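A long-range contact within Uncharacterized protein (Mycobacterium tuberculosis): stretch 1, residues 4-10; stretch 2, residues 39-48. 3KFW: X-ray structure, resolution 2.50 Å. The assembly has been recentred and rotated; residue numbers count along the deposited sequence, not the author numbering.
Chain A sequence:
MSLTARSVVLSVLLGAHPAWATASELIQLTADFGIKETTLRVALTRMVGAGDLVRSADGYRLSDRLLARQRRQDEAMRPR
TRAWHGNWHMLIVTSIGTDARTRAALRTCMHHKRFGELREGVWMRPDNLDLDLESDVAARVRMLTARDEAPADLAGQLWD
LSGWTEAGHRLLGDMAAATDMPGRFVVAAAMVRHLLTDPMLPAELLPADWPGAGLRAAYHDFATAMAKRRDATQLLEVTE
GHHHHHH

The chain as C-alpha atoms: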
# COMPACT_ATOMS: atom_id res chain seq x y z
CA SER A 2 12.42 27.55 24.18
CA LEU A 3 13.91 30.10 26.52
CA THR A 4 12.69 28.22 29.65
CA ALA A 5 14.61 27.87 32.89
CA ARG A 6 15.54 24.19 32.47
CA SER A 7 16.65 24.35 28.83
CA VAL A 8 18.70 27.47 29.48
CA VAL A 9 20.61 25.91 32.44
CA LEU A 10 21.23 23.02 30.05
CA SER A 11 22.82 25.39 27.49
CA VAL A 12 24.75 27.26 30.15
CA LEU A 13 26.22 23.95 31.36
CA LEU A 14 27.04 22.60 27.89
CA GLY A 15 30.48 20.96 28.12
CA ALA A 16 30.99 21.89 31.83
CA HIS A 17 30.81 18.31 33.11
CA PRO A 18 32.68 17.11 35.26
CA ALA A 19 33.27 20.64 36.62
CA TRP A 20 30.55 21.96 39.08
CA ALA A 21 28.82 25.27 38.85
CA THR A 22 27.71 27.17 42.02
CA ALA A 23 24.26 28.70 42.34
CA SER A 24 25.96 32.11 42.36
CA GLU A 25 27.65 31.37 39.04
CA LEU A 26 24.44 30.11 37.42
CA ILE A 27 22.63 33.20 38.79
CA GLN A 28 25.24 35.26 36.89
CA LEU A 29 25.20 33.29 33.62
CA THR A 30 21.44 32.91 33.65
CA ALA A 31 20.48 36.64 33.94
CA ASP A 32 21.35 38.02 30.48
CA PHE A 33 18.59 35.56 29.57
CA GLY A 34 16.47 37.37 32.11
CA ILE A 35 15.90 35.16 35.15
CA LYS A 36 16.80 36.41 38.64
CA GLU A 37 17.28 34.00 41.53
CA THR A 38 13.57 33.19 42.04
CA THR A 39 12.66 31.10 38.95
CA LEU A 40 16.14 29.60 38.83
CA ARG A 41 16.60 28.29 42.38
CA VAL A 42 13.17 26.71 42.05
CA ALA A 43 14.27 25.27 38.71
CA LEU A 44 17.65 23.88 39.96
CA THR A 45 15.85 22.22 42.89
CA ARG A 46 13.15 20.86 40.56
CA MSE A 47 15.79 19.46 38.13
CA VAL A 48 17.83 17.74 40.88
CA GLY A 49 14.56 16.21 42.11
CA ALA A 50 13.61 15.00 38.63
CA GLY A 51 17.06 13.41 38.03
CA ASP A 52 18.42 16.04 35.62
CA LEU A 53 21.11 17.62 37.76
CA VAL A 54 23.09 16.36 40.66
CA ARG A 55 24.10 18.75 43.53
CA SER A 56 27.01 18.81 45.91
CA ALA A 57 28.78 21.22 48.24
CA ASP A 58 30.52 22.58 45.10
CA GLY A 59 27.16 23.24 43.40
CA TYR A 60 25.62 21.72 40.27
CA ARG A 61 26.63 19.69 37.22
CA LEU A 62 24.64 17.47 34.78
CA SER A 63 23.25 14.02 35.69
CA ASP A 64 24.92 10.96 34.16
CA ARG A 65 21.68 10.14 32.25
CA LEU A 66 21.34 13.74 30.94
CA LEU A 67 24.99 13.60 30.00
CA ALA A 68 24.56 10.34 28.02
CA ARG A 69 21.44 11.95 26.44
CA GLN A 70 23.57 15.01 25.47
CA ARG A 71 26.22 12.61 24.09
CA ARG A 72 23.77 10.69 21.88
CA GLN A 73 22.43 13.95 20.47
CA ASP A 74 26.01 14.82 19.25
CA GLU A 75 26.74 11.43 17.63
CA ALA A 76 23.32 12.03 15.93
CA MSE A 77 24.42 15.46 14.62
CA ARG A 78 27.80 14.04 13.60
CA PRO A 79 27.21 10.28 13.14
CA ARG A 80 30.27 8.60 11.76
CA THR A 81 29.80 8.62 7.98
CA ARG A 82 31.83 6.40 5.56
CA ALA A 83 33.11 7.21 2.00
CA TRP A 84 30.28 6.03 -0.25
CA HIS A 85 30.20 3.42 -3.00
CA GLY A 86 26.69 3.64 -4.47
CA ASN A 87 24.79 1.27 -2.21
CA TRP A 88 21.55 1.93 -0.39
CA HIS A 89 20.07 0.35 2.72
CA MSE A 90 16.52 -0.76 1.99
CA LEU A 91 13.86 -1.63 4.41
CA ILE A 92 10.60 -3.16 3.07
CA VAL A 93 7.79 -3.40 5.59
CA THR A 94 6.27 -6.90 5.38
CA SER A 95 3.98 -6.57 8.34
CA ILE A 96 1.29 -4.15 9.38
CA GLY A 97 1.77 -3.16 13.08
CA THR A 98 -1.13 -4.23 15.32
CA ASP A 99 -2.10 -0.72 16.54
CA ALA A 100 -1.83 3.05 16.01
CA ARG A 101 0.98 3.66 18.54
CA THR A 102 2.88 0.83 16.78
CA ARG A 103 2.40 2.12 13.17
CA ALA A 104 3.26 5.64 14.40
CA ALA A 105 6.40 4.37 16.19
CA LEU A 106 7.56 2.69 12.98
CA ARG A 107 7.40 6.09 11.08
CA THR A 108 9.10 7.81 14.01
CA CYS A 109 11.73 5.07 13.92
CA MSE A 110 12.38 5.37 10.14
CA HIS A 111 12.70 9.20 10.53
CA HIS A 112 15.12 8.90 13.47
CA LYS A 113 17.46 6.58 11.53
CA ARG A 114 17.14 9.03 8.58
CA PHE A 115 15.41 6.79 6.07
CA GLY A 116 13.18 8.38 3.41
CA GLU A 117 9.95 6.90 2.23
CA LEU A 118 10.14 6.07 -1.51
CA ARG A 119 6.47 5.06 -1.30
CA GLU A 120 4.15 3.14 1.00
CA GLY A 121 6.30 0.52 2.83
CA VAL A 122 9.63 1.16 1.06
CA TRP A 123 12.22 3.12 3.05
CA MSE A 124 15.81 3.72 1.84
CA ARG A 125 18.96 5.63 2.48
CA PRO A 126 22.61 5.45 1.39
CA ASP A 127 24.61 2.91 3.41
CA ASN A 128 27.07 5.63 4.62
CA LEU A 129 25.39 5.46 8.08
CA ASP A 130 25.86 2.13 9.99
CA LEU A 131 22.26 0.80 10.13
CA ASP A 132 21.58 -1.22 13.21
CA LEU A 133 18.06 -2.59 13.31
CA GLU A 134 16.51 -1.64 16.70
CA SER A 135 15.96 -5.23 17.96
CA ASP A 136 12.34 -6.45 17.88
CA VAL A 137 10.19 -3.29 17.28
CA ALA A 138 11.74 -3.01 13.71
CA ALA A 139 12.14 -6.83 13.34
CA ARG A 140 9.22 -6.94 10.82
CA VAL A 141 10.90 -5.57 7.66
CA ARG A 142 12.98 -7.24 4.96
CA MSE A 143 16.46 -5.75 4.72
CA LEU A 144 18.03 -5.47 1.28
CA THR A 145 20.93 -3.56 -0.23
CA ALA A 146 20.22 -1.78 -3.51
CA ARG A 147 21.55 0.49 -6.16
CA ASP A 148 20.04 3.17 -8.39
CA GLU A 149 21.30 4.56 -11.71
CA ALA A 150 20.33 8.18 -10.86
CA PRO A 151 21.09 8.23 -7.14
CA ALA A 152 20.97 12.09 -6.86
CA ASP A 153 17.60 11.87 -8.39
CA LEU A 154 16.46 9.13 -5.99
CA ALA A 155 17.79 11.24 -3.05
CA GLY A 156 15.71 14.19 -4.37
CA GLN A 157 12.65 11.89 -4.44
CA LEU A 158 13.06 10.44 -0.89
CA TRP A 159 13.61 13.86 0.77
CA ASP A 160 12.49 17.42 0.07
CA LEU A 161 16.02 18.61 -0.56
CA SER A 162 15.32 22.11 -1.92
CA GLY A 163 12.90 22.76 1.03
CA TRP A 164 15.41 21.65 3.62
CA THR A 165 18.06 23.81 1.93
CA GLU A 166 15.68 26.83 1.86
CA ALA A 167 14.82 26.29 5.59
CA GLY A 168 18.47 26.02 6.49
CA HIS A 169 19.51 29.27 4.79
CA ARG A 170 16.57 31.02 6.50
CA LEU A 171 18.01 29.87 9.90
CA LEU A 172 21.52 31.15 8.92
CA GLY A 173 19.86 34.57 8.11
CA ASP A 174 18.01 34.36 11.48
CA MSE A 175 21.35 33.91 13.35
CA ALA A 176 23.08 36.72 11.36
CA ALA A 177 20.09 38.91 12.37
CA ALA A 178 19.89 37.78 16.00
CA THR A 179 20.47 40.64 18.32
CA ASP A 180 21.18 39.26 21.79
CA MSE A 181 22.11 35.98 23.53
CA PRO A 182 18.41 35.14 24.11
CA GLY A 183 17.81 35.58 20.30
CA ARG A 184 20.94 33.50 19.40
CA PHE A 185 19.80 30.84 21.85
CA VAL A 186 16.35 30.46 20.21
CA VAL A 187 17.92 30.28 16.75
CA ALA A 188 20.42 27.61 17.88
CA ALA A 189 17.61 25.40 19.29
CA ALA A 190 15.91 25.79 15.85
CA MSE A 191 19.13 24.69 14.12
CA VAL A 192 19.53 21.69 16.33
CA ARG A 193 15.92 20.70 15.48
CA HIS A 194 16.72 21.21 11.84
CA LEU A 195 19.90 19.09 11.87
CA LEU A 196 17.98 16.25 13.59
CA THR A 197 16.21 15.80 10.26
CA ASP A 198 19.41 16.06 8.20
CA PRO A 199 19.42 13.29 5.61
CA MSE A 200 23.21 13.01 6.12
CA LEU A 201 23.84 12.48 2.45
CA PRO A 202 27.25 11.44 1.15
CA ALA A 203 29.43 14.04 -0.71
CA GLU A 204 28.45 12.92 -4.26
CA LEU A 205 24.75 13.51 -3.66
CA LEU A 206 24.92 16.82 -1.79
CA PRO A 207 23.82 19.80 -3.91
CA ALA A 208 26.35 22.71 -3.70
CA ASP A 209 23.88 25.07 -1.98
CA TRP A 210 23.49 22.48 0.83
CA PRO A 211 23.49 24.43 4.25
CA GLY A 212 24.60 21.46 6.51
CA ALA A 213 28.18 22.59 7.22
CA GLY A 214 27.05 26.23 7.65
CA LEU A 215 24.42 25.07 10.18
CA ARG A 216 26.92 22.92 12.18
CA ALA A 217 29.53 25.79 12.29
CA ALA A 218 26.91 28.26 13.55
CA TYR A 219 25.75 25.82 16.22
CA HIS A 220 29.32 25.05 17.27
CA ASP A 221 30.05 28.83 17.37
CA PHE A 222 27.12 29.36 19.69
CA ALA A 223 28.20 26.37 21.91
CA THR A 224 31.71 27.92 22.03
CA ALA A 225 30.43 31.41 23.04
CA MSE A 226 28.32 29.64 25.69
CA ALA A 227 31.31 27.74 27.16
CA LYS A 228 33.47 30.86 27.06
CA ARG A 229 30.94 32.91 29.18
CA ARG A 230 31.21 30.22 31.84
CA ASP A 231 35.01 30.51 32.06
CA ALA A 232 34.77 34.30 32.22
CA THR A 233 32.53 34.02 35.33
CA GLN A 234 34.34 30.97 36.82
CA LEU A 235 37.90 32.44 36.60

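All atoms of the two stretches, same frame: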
# COMPACT_ATOMS: atom_id res chain seq x y z
N THR A 4 13.30 28.59 28.35
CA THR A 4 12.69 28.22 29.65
C THR A 4 13.79 27.84 30.56
O THR A 4 14.80 27.36 30.08
CB THR A 4 11.67 27.02 29.57
OG1 THR A 4 12.38 25.76 29.57
CG2 THR A 4 10.75 27.14 28.36
N ALA A 5 13.58 28.05 31.86
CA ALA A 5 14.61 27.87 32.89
C ALA A 5 15.48 26.60 32.74
O ALA A 5 16.69 26.68 32.71
CB ALA A 5 13.98 27.93 34.29
N ARG A 6 14.85 25.44 32.63
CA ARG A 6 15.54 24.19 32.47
C ARG A 6 16.46 24.15 31.22
O ARG A 6 17.66 23.90 31.31
CB ARG A 6 14.53 23.02 32.47
CG ARG A 6 15.12 21.79 31.83
CD ARG A 6 14.39 20.50 32.07
NE ARG A 6 14.83 19.63 30.99
CZ ARG A 6 14.97 18.31 31.07
NH1 ARG A 6 14.70 17.69 32.21
NH2 ARG A 6 15.38 17.63 30.01
N SER A 7 15.88 24.42 30.05
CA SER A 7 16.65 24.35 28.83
C SER A 7 17.74 25.42 28.75
O SER A 7 18.78 25.20 28.12
CB SER A 7 15.75 24.28 27.59
OG SER A 7 15.55 25.56 27.04
N VAL A 8 17.56 26.56 29.41
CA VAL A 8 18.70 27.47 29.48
C VAL A 8 19.79 27.10 30.47
O VAL A 8 20.95 27.42 30.17
CB VAL A 8 18.38 28.98 29.56
CG1 VAL A 8 16.89 29.33 29.32
CG2 VAL A 8 18.96 29.61 30.82
N VAL A 9 19.48 26.44 31.62
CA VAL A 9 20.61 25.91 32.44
C VAL A 9 21.29 24.78 31.70
O VAL A 9 22.49 24.65 31.79
CB VAL A 9 20.36 25.60 33.98
CG1 VAL A 9 19.18 26.40 34.53
CG2 VAL A 9 20.23 24.11 34.28
N LEU A 10 20.55 23.99 30.92
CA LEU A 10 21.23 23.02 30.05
C LEU A 10 22.27 23.68 29.14
O LEU A 10 23.41 23.25 29.13
CB LEU A 10 20.27 22.14 29.25
CG LEU A 10 19.48 21.10 30.07
CD1 LEU A 10 18.70 20.09 29.15
CD2 LEU A 10 20.35 20.36 31.09
N THR A 39 13.07 32.18 39.86
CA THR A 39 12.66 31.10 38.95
C THR A 39 13.72 30.01 38.88
O THR A 39 13.41 28.83 38.74
CB THR A 39 12.37 31.64 37.53
N LEU A 40 14.98 30.44 39.00
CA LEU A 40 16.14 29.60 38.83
C LEU A 40 16.33 28.62 40.00
O LEU A 40 16.44 27.41 39.79
CB LEU A 40 17.40 30.48 38.66
CG LEU A 40 18.75 29.75 38.66
CD1 LEU A 40 19.11 29.35 37.26
CD2 LEU A 40 19.82 30.63 39.27
N ARG A 41 16.39 29.14 41.22
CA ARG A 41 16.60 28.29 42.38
C ARG A 41 15.47 27.27 42.44
O ARG A 41 15.71 26.11 42.68
CB ARG A 41 16.70 29.10 43.68
CG ARG A 41 18.04 29.82 43.87
CD ARG A 41 18.16 30.55 45.25
NE ARG A 41 19.42 31.30 45.41
CZ ARG A 41 20.61 30.75 45.69
NH1 ARG A 41 20.74 29.44 45.83
NH2 ARG A 41 21.70 31.53 45.80
N VAL A 42 14.25 27.69 42.14
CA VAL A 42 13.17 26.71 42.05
C VAL A 42 13.39 25.71 40.91
O VAL A 42 13.04 24.53 41.05
CB VAL A 42 11.79 27.36 42.02
CG1 VAL A 42 10.74 26.39 41.49
CG2 VAL A 42 11.45 27.82 43.43
N ALA A 43 13.96 26.16 39.80
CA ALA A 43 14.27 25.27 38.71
C ALA A 43 15.39 24.26 39.11
O ALA A 43 15.20 23.05 39.01
CB ALA A 43 14.65 26.07 37.50
N LEU A 44 16.54 24.76 39.56
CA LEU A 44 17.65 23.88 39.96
C LEU A 44 17.17 22.78 40.92
O LEU A 44 17.42 21.60 40.69
CB LEU A 44 18.76 24.68 40.61
CG LEU A 44 19.45 25.66 39.66
CD1 LEU A 44 20.44 26.53 40.40
CD2 LEU A 44 20.15 24.90 38.53
N THR A 45 16.46 23.18 41.97
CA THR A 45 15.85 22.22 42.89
C THR A 45 14.89 21.25 42.18
O THR A 45 14.96 20.03 42.38
CB THR A 45 15.15 22.95 44.10
OG1 THR A 45 16.08 23.87 44.72
CG2 THR A 45 14.68 21.93 45.15
N ARG A 46 14.02 21.76 41.32
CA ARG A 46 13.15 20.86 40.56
C ARG A 46 13.95 19.84 39.70
O ARG A 46 13.62 18.64 39.67
CB ARG A 46 12.16 21.64 39.73
CG ARG A 46 11.11 20.80 39.07
CD ARG A 46 10.30 21.68 38.15
NE ARG A 46 9.75 22.77 38.93
CZ ARG A 46 8.45 22.98 39.12
NH1 ARG A 46 8.05 24.01 39.86
NH2 ARG A 46 7.54 22.19 38.56
N MSE A 47 15.02 20.30 39.05
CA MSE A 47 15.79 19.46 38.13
C MSE A 47 16.53 18.33 38.83
O MSE A 47 16.48 17.18 38.35
CB MSE A 47 16.76 20.31 37.36
CG MSE A 47 16.15 21.03 36.18
SE MSE A 47 17.44 22.28 35.37
CE MSE A 47 17.07 23.87 36.38
N VAL A 48 17.22 18.67 39.93
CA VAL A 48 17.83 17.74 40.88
C VAL A 48 16.84 16.70 41.38
O VAL A 48 17.21 15.55 41.58
CB VAL A 48 18.37 18.47 42.15
CG1 VAL A 48 18.70 17.46 43.23
CG2 VAL A 48 19.60 19.27 41.83

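Residues 5-10 and 39-48 are both helical, and the two helices cross almost at right angles, with an angle of 80° between their N-to-C directions and a closest approach of 9.9 Å between their axes. Thr4 occupies the N-cap position of the first helix, and its O accepts a hydrogen bond from Val8 N (3.0 Å). Within each helix the backbone amides and carbonyls are paired in the i to i-4 pattern, as in Val9 N to Ala5 O (3.0 Å) and Met47 N to Ala43 O (2.8 Å). No hydrogen bond links the two stretches; their contact rests on apolar packing, which buries 272 Å² summed over both sides.

Ala5 and Val9, one helical turn apart, point toward the second helix. There, Ala43 and Met47 have the same spacing and also point toward their partner. The two alanines meet through their methyl groups, Ala5 CB lying 3.8 Å from Ala43 CB; with only these methyls between them, the CA atoms of Ala5 and Ala43 are 6.4 Å apart.

Farther along, larger side chains fill the space between the helices. Buried Val9 packs against three residues: its CG1 lies 4.0 Å from Leu40 CD1, both methyls lie near Leu44 and Met47, and CG2 comes within 4.3 Å of Leu44 CD2 and 3.5 Å of the selenium (SE) of Met47, a selenomethionine. Leu40 and Leu44 leave their helix sideways, but their ends come nearer to the first stretch. Met47, with rotamers m, t and m, loses 74 Å² to the contact, the largest share of any residue. Its long, unbranched side chain also brings SE within 4.0 Å of Arg6 CA. Arg6 itself departs sideways, contributing the base of its side chain, with CB 4.2 Å from Met47 SE, while its guanidinium extends beyond the contact.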